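Local coordinates for erythrocyte membrane protein 1 (Plasmodium falciparum, PDB 2XU0) that probably binds host cell-surface receptors in red-cell rosetting, being here the N-terminal segment and first Duffy-binding-like domain of a much longer parasite adhesin, at residues A109-N114 with L388-K393; D116-N121 with G127-P132; G205-L210 with L313-E318. The protein carries 10 engineered substitutions. All blocks are in the same frame, centred on the assembly; numbering follows the deposited sequence. Where two conformers were deposited one is given.

Contact 1. Residues A109-N114 with L388-K393; sequences AEAYCN and LEEFYK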
loop_
_atom_site.group_PDB
_atom_site.type_symbol
_atom_site.label_atom_id
_atom_site.label_comp_id
_atom_site.label_asym_id
_atom_site.label_seq_id
_atom_site.Cartn_x
_atom_site.Cartn_y
_atom_site.Cartn_z
ATOM N N ALA A 109 -6.368 -4.979 -11.078
ATOM C CA ALA A 109 -6.223 -3.541 -10.866
ATOM C C ALA A 109 -4.702 -3.269 -11.026
ATOM O O ALA A 109 -3.858 -4.001 -10.505
ATOM C CB ALA A 109 -6.689 -3.156 -9.475
ATOM N N GLU A 110 -4.368 -2.303 -11.854
ATOM C CA GLU A 110 -2.982 -2.035 -12.211
ATOM C C GLU A 110 -2.334 -0.981 -11.343
ATOM O O GLU A 110 -2.961 0.020 -11.037
ATOM C CB GLU A 110 -2.870 -1.616 -13.710
ATOM C CG GLU A 110 -4.027 -1.996 -14.634
ATOM C CD GLU A 110 -5.221 -1.053 -14.649
ATOM O OE1 GLU A 110 -5.312 -0.223 -15.583
ATOM O OE2 GLU A 110 -6.091 -1.179 -13.757
ATOM N N ALA A 111 -1.047 -1.150 -11.041
ATOM C CA ALA A 111 -0.294 -0.075 -10.379
ATOM C C ALA A 111 0.175 0.877 -11.509
ATOM O O ALA A 111 0.311 0.439 -12.660
ATOM C CB ALA A 111 0.924 -0.647 -9.666
ATOM N N TYR A 112 0.407 2.151 -11.188
ATOM C CA TYR A 112 0.942 3.125 -12.146
ATOM C C TYR A 112 2.417 3.401 -11.780
ATOM O O TYR A 112 2.670 3.966 -10.719
ATOM C CB TYR A 112 0.115 4.421 -12.148
ATOM C CG TYR A 112 0.641 5.444 -13.129
ATOM C CD1 TYR A 112 0.128 5.530 -14.422
ATOM C CD2 TYR A 112 1.708 6.275 -12.792
ATOM C CE1 TYR A 112 0.641 6.448 -15.344
ATOM C CE2 TYR A 112 2.247 7.169 -13.710
ATOM C CZ TYR A 112 1.697 7.271 -14.978
ATOM O OH TYR A 112 2.213 8.208 -15.840
ATOM N N CYS A 113 3.368 3.023 -12.669
ATOM C CA CYS A 113 4.828 3.163 -12.496
ATOM C C CYS A 113 5.471 4.069 -13.573
ATOM O O CYS A 113 6.691 4.175 -13.613
ATOM C CB CYS A 113 5.510 1.790 -12.471
ATOM S SG CYS A 113 4.734 0.587 -11.371
ATOM N N ASN A 114 4.684 4.715 -14.425
ATOM C CA ASN A 114 5.216 5.602 -15.477
ATOM C C ASN A 114 5.512 7.026 -14.966
ATOM O O ASN A 114 5.354 7.299 -13.779
ATOM C CB ASN A 114 4.323 5.593 -16.737
ATOM C CG ASN A 114 4.170 4.233 -17.401
ATOM O OD1 ASN A 114 5.071 3.378 -17.383
ATOM N ND2 ASN A 114 3.014 4.003 -18.010
ATOM N N LEU A 388 7.437 -8.384 -12.413
ATOM C CA LEU A 388 8.892 -8.392 -12.368
ATOM C C LEU A 388 9.428 -7.019 -12.744
ATOM O O LEU A 388 10.370 -6.566 -12.099
ATOM C CB LEU A 388 9.494 -9.474 -13.292
ATOM C CG LEU A 388 11.057 -9.558 -13.372
ATOM C CD1 LEU A 388 11.705 -9.781 -11.981
ATOM C CD2 LEU A 388 11.520 -10.624 -14.357
ATOM N N GLU A 389 8.879 -6.381 -13.811
ATOM C CA GLU A 389 9.363 -5.079 -14.256
ATOM C C GLU A 389 9.109 -4.019 -13.188
ATOM O O GLU A 389 10.021 -3.275 -12.844
ATOM C CB GLU A 389 8.800 -4.682 -15.632
ATOM C CG GLU A 389 9.168 -3.273 -16.059
ATOM C CD GLU A 389 8.823 -3.000 -17.511
ATOM O OE1 GLU A 389 7.862 -2.237 -17.756
ATOM O OE2 GLU A 389 9.475 -3.593 -18.404
ATOM N N GLU A 390 7.887 -3.984 -12.649
ATOM C CA GLU A 390 7.495 -3.107 -11.549
ATOM C C GLU A 390 8.446 -3.263 -10.379
ATOM O O GLU A 390 8.787 -2.270 -9.740
ATOM C CB GLU A 390 6.063 -3.441 -11.111
ATOM C CG GLU A 390 5.017 -2.992 -12.122
ATOM C CD GLU A 390 3.586 -3.331 -11.753
ATOM O OE1 GLU A 390 3.371 -3.904 -10.665
ATOM O OE2 GLU A 390 2.695 -3.136 -12.607
ATOM N N PHE A 391 8.834 -4.512 -10.080
ATOM C CA PHE A 391 9.758 -4.873 -9.020
ATOM C C PHE A 391 11.152 -4.257 -9.249
ATOM O O PHE A 391 11.675 -3.588 -8.351
ATOM C CB PHE A 391 9.869 -6.418 -8.884
ATOM C CG PHE A 391 10.992 -6.783 -7.942
ATOM C CD1 PHE A 391 10.842 -6.623 -6.561
ATOM C CD2 PHE A 391 12.234 -7.161 -8.432
ATOM C CE1 PHE A 391 11.911 -6.863 -5.694
ATOM C CE2 PHE A 391 13.300 -7.400 -7.565
ATOM C CZ PHE A 391 13.129 -7.245 -6.202
ATOM N N TYR A 392 11.739 -4.445 -10.455
ATOM C CA TYR A 392 13.079 -3.882 -10.740
ATOM C C TYR A 392 13.059 -2.361 -10.681
ATOM O O TYR A 392 14.015 -1.763 -10.183
ATOM C CB TYR A 392 13.609 -4.325 -12.122
ATOM C CG TYR A 392 14.036 -5.774 -12.233
ATOM C CD1 TYR A 392 14.850 -6.358 -11.265
ATOM C CD2 TYR A 392 13.795 -6.502 -13.401
ATOM C CE1 TYR A 392 15.357 -7.649 -11.423
ATOM C CE2 TYR A 392 14.259 -7.809 -13.551
ATOM C CZ TYR A 392 15.035 -8.379 -12.558
ATOM O OH TYR A 392 15.440 -9.674 -12.687
ATOM N N LYS A 393 11.949 -1.739 -11.129
ATOM C CA LYS A 393 11.816 -0.272 -11.131
ATOM C C LYS A 393 11.843 0.291 -9.727
ATOM O O LYS A 393 12.421 1.341 -9.513
ATOM C CB LYS A 393 10.533 0.162 -11.816
ATOM C CG LYS A 393 10.551 0.016 -13.337
ATOM C CD LYS A 393 9.246 0.484 -13.856
ATOM C CE LYS A 393 9.374 1.110 -15.217
ATOM N NZ LYS A 393 8.801 0.217 -16.255
HETATM O O HOH W 1 0.084 -3.551 -11.915
#
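Apolar contact between Cys-113 and two side chains of helix 371-407 makes up most of this small interface, which buries 180 Å² in all. The sulfur of Cys-113 lies against the aliphatic part of Glu-390, with SG 3.7 Å from CG, while Cys-113 CB meets Lys-393 CD at 4.2 Å in one of two lysine conformers. Three residues apart on the helix, Glu-390 and Lys-393 present one helical face to the cysteine. That sulfur is half of the disulfide to Cys-130, which ties it to loop 127-132.

Polar contact is indirect. Glu-390 runs extended beyond CG (chi2 178°), and its carboxylate arrives beside Ala-111. Water 1 joins the two, accepting from Ala-111 N at 2.8 Å and donating to Glu-390 OE2 at 2.7 Å. The other oxygen, OE1, is held by Trp-319 NE1 and a salt bridge to Lys-387. A salt bridge from Lys-393 NZ to Glu-389 OE1 is doubtful, belonging to the same single conformer.

Segment 109-114, an irregular loop, meets helix 371-407 of the Duffy-binding-like C-terminal subdomain at Ala-111 and Cys-113; Trp-319 of helix 311-338 reaches the same carboxylate, and helix 133-136 receives Ala-109 and Tyr-112.

Contact 2. Residues D116-N121 with G127-P132; sequences DKIRGN and GAACAP. Engineered in segment 127-132: Ala-128 (natural residue Thr). With MG (magnesium ion), chain C; PRO (proline), chain B.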
loop_
_atom_site.group_PDB
_atom_site.type_symbol
_atom_site.label_atom_id
_atom_site.label_comp_id
_atom_site.label_asym_id
_atom_site.label_seq_id
_atom_site.Cartn_x
_atom_site.Cartn_y
_atom_site.Cartn_z
ATOM N N ASP A 116 4.428 10.533 -16.338
ATOM C CA ASP A 116 3.562 11.723 -16.376
ATOM C C ASP A 116 2.742 11.965 -15.085
ATOM O O ASP A 116 2.626 13.113 -14.632
ATOM C CB ASP A 116 2.671 11.753 -17.637
ATOM C CG ASP A 116 3.376 11.531 -18.973
ATOM O OD1 ASP A 116 4.575 11.889 -19.089
ATOM O OD2 ASP A 116 2.738 10.974 -19.894
ATOM N N LYS A 117 2.239 10.877 -14.475
ATOM C CA LYS A 117 1.411 10.968 -13.265
ATOM C C LYS A 117 2.188 10.835 -11.923
ATOM O O LYS A 117 1.567 10.809 -10.854
ATOM C CB LYS A 117 0.223 9.990 -13.342
ATOM C CG LYS A 117 -0.669 10.165 -14.566
ATOM C CD LYS A 117 -2.029 9.519 -14.334
ATOM C CE LYS A 117 -3.034 9.887 -15.405
ATOM N NZ LYS A 117 -2.937 8.983 -16.580
ATOM N N ILE A 118 3.524 10.744 -11.972
ATOM C CA ILE A 118 4.301 10.633 -10.734
ATOM C C ILE A 118 5.429 11.614 -10.729
ATOM O O ILE A 118 6.313 11.519 -11.580
ATOM C CB ILE A 118 4.763 9.171 -10.364
ATOM C CG1 ILE A 118 3.550 8.319 -9.906
ATOM C CG2 ILE A 118 5.851 9.186 -9.214
ATOM C CD1 ILE A 118 3.769 6.915 -9.743
ATOM N N ARG A 119 5.440 12.508 -9.720
ATOM C CA ARG A 119 6.493 13.509 -9.497
ATOM C C ARG A 119 7.757 12.777 -9.113
ATOM O O ARG A 119 7.736 11.929 -8.223
ATOM C CB ARG A 119 6.102 14.510 -8.376
ATOM C CG ARG A 119 4.641 14.969 -8.393
ATOM C CD ARG A 119 4.238 15.723 -7.121
ATOM N NE ARG A 119 2.987 16.460 -7.314
ATOM C CZ ARG A 119 1.787 15.973 -7.031
ATOM N NH1 ARG A 119 1.663 14.765 -6.509
ATOM N NH2 ARG A 119 0.701 16.698 -7.258
ATOM N N GLY A 120 8.848 13.060 -9.810
ATOM C CA GLY A 120 10.091 12.356 -9.548
ATOM C C GLY A 120 10.296 11.203 -10.514
ATOM O O GLY A 120 11.435 10.780 -10.723
ATOM N N ASN A 121 9.209 10.650 -11.105
ATOM C CA ASN A 121 9.413 9.621 -12.129
ATOM C C ASN A 121 9.649 10.380 -13.446
ATOM O O ASN A 121 8.956 11.362 -13.723
ATOM C CB ASN A 121 8.217 8.668 -12.270
ATOM C CG ASN A 121 8.092 7.601 -11.208
ATOM O OD1 ASN A 121 8.809 7.580 -10.188
ATOM N ND2 ASN A 121 7.077 6.765 -11.369
ATOM N N GLY A 127 14.511 3.690 -12.696
ATOM C CA GLY A 127 14.072 3.735 -11.302
ATOM C C GLY A 127 12.773 4.499 -11.169
ATOM O O GLY A 127 12.658 5.613 -11.695
ATOM N N ALA A 128 11.762 3.893 -10.511
ATOM C CA ALA A 128 10.436 4.518 -10.431
ATOM C C ALA A 128 9.625 4.118 -9.222
ATOM O O ALA A 128 9.706 2.981 -8.760
ATOM C CB ALA A 128 9.643 4.195 -11.699
ATOM N N ALA A 129 8.802 5.042 -8.734
ATOM C CA ALA A 129 7.861 4.744 -7.643
ATOM C C ALA A 129 6.569 4.222 -8.336
ATOM O O ALA A 129 6.302 4.603 -9.490
ATOM C CB ALA A 129 7.569 6.004 -6.847
ATOM N N CYS A 130 5.834 3.284 -7.688
ATOM C CA CYS A 130 4.598 2.699 -8.243
ATOM C C CYS A 130 3.427 3.106 -7.410
ATOM O O CYS A 130 3.307 2.648 -6.284
ATOM C CB CYS A 130 4.687 1.171 -8.374
ATOM S SG CYS A 130 5.848 0.600 -9.651
ATOM N N ALA A 131 2.553 3.943 -7.954
ATOM C CA ALA A 131 1.332 4.349 -7.242
ATOM C C ALA A 131 0.401 3.145 -7.239
ATOM O O ALA A 131 0.132 2.607 -8.309
ATOM C CB ALA A 131 0.674 5.549 -7.914
ATOM N N PRO A 132 0.024 2.624 -6.042
ATOM C CA PRO A 132 -0.854 1.443 -6.005
ATOM C C PRO A 132 -2.280 1.783 -6.439
ATOM O O PRO A 132 -2.693 2.938 -6.325
ATOM C CB PRO A 132 -0.799 1.004 -4.536
ATOM C CG PRO A 132 -0.463 2.196 -3.786
ATOM C CD PRO A 132 0.261 3.156 -4.687
HETATM MG MG MG C . 7.051 12.737 -13.531
HETATM N N PRO B . 19.514 5.906 -12.178
HETATM C CA PRO B . 19.349 4.883 -13.226
HETATM C C PRO B . 17.878 4.694 -13.603
HETATM O O PRO B . 17.000 4.930 -12.725
HETATM C CB PRO B . 19.940 3.607 -12.584
HETATM C CG PRO B . 19.927 3.860 -11.091
HETATM C CD PRO B . 20.093 5.348 -10.934
HETATM O OXT PRO B . 17.607 4.265 -14.752
HETATM O O HOH W 2 5.050 14.131 -13.257
HETATM O O HOH W 3 13.442 7.987 -10.969
HETATM O O HOH W 4 8.259 14.414 -12.311
HETATM O O HOH W 5 7.518 13.735 -15.716
#
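Asn-121 presents its side-chain amide to the backbone of Ala-129 and uses both ends of it. OD1 accepts from Ala-129 N at 2.9 Å, and the N-H...O angle there is 169°. ND2 donates to Ala-129 O at 3.0 Å, with a similarly straight angle of 171°. Both bonds fall on lone pairs in the respective carbonyl planes, and Ala-129 O lies only 2° out of the Asn-121 amide plane. Two nearly straight bonds to one residue fix the rotation of the amide, and ND2 also donates to Asn-114 O. The first torsion of Asn-121 allows this by setting CG beside the backbone N. The methyl of Ala-128, an engineered residue that is threonine in the natural sequence, packs against this amide, its CB 3.6 Å from Asn-121 ND2.

The loop bearing the asparagine is a type II beta turn from Ile-118 to Asn-121, closed by Asn-121 N to Ile-118 O, with Gly-120 at positive phi. The carbonyls of Ile-118 and Asn-121 point to a magnesium ion, each O at 2.4 Å. Ser-115 O and waters 2, 4 and 5 complete six ligands. Asn-121 therefore serves the metal through its main chain and the neighbouring segment through its side chain.

Ile-118 extends away from the metal, its extended second torsion carrying CD1 to the 127-132 backbone. This methyl contacts Ala-129 O and Ala-131 N, and meets Ala-131 CB at 3.8 Å. Beyond the amide pair, water 3 donates to Gly-127 O and weakly to Gly-120 O, while Gly-127 N donates to the carboxylate O of the bound proline at 2.8 Å; the proline is also hydrogen-bonded to Asn-126 N.

Contact 3. Residues G205-L210 with L313-E318; sequences GRDMFL and LRWFEE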
loop_
_atom_site.group_PDB
_atom_site.type_symbol
_atom_site.label_atom_id
_atom_site.label_comp_id
_atom_site.label_asym_id
_atom_site.label_seq_id
_atom_site.Cartn_x
_atom_site.Cartn_y
_atom_site.Cartn_z
ATOM N N GLY A 205 1.259 18.209 0.909
ATOM C CA GLY A 205 1.886 18.509 -0.370
ATOM C C GLY A 205 3.131 17.687 -0.657
ATOM O O GLY A 205 3.963 18.093 -1.470
ATOM N N ARG A 206 3.239 16.489 -0.032
ATOM C CA ARG A 206 4.355 15.553 -0.186
ATOM C C ARG A 206 3.981 14.418 -1.135
ATOM O O ARG A 206 4.870 13.762 -1.660
ATOM C CB ARG A 206 4.732 14.968 1.176
ATOM C CG ARG A 206 5.302 15.994 2.174
ATOM C CD ARG A 206 5.432 15.303 3.519
ATOM N NE ARG A 206 5.966 16.154 4.584
ATOM C CZ ARG A 206 6.248 15.702 5.801
ATOM N NH1 ARG A 206 6.073 14.421 6.098
ATOM N NH2 ARG A 206 6.738 16.514 6.717
ATOM N N ASP A 207 2.659 14.191 -1.365
ATOM C CA ASP A 207 2.178 13.131 -2.230
ATOM C C ASP A 207 2.772 13.224 -3.639
ATOM O O ASP A 207 2.877 14.328 -4.181
ATOM C CB ASP A 207 0.639 13.116 -2.230
ATOM C CG ASP A 207 0.072 12.155 -3.220
ATOM O OD1 ASP A 207 0.015 10.933 -2.903
ATOM O OD2 ASP A 207 -0.154 12.570 -4.370
ATOM N N MET A 208 3.186 12.085 -4.203
ATOM C CA MET A 208 3.868 11.996 -5.517
ATOM C C MET A 208 2.904 11.799 -6.700
ATOM O O MET A 208 3.333 11.871 -7.848
ATOM C CB MET A 208 4.824 10.789 -5.528
ATOM C CG MET A 208 6.085 10.948 -4.721
ATOM S SD MET A 208 7.044 9.407 -4.892
ATOM C CE MET A 208 6.441 8.487 -3.575
ATOM N N PHE A 209 1.629 11.484 -6.437
ATOM C CA PHE A 209 0.711 11.203 -7.543
ATOM C C PHE A 209 0.113 12.447 -8.172
ATOM O O PHE A 209 -0.356 13.344 -7.477
ATOM C CB PHE A 209 -0.328 10.138 -7.174
ATOM C CG PHE A 209 -1.157 9.589 -8.321
ATOM C CD1 PHE A 209 -0.579 8.785 -9.299
ATOM C CD2 PHE A 209 -2.538 9.783 -8.359
ATOM C CE1 PHE A 209 -1.357 8.245 -10.337
ATOM C CE2 PHE A 209 -3.303 9.270 -9.408
ATOM C CZ PHE A 209 -2.706 8.512 -10.393
ATOM N N LEU A 210 0.189 12.528 -9.497
ATOM C CA LEU A 210 -0.345 13.654 -10.233
ATOM C C LEU A 210 -1.534 13.124 -11.048
ATOM O O LEU A 210 -1.321 12.545 -12.111
ATOM C CB LEU A 210 0.750 14.236 -11.124
ATOM C CG LEU A 210 0.370 15.479 -11.898
ATOM C CD1 LEU A 210 -0.044 16.590 -10.954
ATOM C CD2 LEU A 210 1.510 15.909 -12.801
ATOM N N LEU A 313 8.382 4.179 0.242
ATOM C CA LEU A 313 8.544 2.967 1.059
ATOM C C LEU A 313 7.186 2.299 1.368
ATOM O O LEU A 313 7.074 1.068 1.350
ATOM C CB LEU A 313 9.316 3.293 2.369
ATOM C CG LEU A 313 10.757 3.783 2.151
ATOM C CD1 LEU A 313 11.400 4.192 3.460
ATOM C CD2 LEU A 313 11.608 2.738 1.357
ATOM N N ARG A 314 6.177 3.108 1.658
ATOM C CA ARG A 314 4.811 2.634 1.909
ATOM C C ARG A 314 4.259 1.996 0.643
ATOM O O ARG A 314 3.677 0.944 0.731
ATOM C CB ARG A 314 3.892 3.799 2.260
ATOM C CG ARG A 314 4.223 4.491 3.564
ATOM C CD ARG A 314 3.077 5.370 4.002
ATOM N NE ARG A 314 2.420 6.135 2.926
ATOM C CZ ARG A 314 2.494 7.452 2.783
ATOM N NH1 ARG A 314 3.299 8.168 3.552
ATOM N NH2 ARG A 314 1.814 8.055 1.825
ATOM N N TRP A 315 4.463 2.623 -0.531
ATOM C CA TRP A 315 3.949 2.076 -1.786
ATOM C C TRP A 315 4.605 0.785 -2.201
ATOM O O TRP A 315 3.922 -0.088 -2.725
ATOM C CB TRP A 315 4.036 3.097 -2.926
ATOM C CG TRP A 315 3.125 4.294 -2.805
ATOM C CD1 TRP A 315 2.104 4.485 -1.908
ATOM C CD2 TRP A 315 3.029 5.366 -3.763
ATOM N NE1 TRP A 315 1.444 5.670 -2.196
ATOM C CE2 TRP A 315 1.970 6.210 -3.347
ATOM C CE3 TRP A 315 3.743 5.695 -4.932
ATOM C CZ2 TRP A 315 1.639 7.394 -4.041
ATOM C CZ3 TRP A 315 3.437 6.882 -5.597
ATOM C CH2 TRP A 315 2.406 7.720 -5.148
ATOM N N PHE A 316 5.925 0.656 -1.964
ATOM C CA PHE A 316 6.667 -0.537 -2.307
ATOM C C PHE A 316 6.236 -1.674 -1.353
ATOM O O PHE A 316 6.121 -2.813 -1.787
ATOM C CB PHE A 316 8.193 -0.221 -2.210
ATOM C CG PHE A 316 9.180 -1.185 -2.834
ATOM C CD1 PHE A 316 8.743 -2.278 -3.587
ATOM C CD2 PHE A 316 10.556 -1.017 -2.645
ATOM C CE1 PHE A 316 9.663 -3.170 -4.167
ATOM C CE2 PHE A 316 11.472 -1.925 -3.194
ATOM C CZ PHE A 316 11.025 -2.980 -3.971
ATOM N N GLU A 317 5.982 -1.365 -0.067
ATOM C CA GLU A 317 5.530 -2.373 0.904
ATOM C C GLU A 317 4.117 -2.860 0.493
ATOM O O GLU A 317 3.847 -4.053 0.525
ATOM C CB GLU A 317 5.542 -1.797 2.347
ATOM C CG GLU A 317 5.097 -2.770 3.423
ATOM C CD GLU A 317 3.600 -2.938 3.630
ATOM O OE1 GLU A 317 2.823 -2.047 3.220
ATOM O OE2 GLU A 317 3.204 -3.993 4.174
ATOM N N GLU A 318 3.242 -1.953 0.076
ATOM C CA GLU A 318 1.900 -2.357 -0.383
ATOM C C GLU A 318 1.996 -3.103 -1.718
ATOM O O GLU A 318 1.244 -4.057 -1.959
ATOM C CB GLU A 318 1.021 -1.130 -0.539
ATOM C CG GLU A 318 -0.426 -1.427 -0.900
ATOM C CD GLU A 318 -1.276 -0.183 -0.924
ATOM O OE1 GLU A 318 -0.730 0.913 -0.653
ATOM O OE2 GLU A 318 -2.502 -0.304 -1.148
#
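The indole of Trp-315 is met by Met-208 over one face and by Asp-207 and Phe-209 at its edge. On the face, Met-208 CE stands 3.9 Å above the ring plane, displaced toward the rim. The sulfur itself lies obliquely, SD being 5.2 Å from the centroid of the six-membered ring and 40° off its normal, a Met-aromatic contact. With chi3 at -90° the methionine bends at its end and sets the methyl over the CE3-CZ3 side, while nearer its backbone Met-208 CB touches Trp-315 CH2 at 3.9 Å.

Near the ring plane, Phe-209 N approaches CH2, and Asp-207 OD1 lies 4.1 Å from Trp-315 CZ2, its carboxylate turned 70° from the indole. Phe-209 CB adds a contact to CH2, although its ring leads elsewhere. Asp-207 OD2 accepts from Phe-209 N at 2.9 Å, from above the carboxylate plane, and this Asx turn holds the backbone bend at the indole edge. OD1 is gripped from outside by Arg-135 NE and Gln-311 NE2. The indole nitrogen, NE1, is bonded to Asp-198 OD1, which fixes the other end of the ring.

Gly-205, the first residue past helix 186-204, has the positive phi of a Schellman motif and starts the loop to helix 216-231. That loop, in the Duffy binding domain, packs on helix 311-338 at Trp-315, with Pro-132, the N-cap of helix 133-136, and Arg-135 within that helix against the same indole.

Contact 2 lies between the other two, its centre 9 Å from that of contact 1 and 8 Å from that of contact 3. It joins contact 1 by the Cys-113 to Cys-130 disulfide and a probable hydrogen bond from Ala-131 N to Tyr-112 O. Toward contact 3 the probable bonds are Leu-210 N to Lys-117 O, 2.6 Å, and Arg-119 N to Met-208 O, 2.9 Å. Contacts 1 and 3 do not touch. Contact 2 itself carries the magnesium ion and one residue meeting the bound proline. Between nearest atoms, the magnesium is about 11 Å from the Cys-113 side chain and about 9 Å from that of Met-208; the proline is about 8 Å from that of Lys-393.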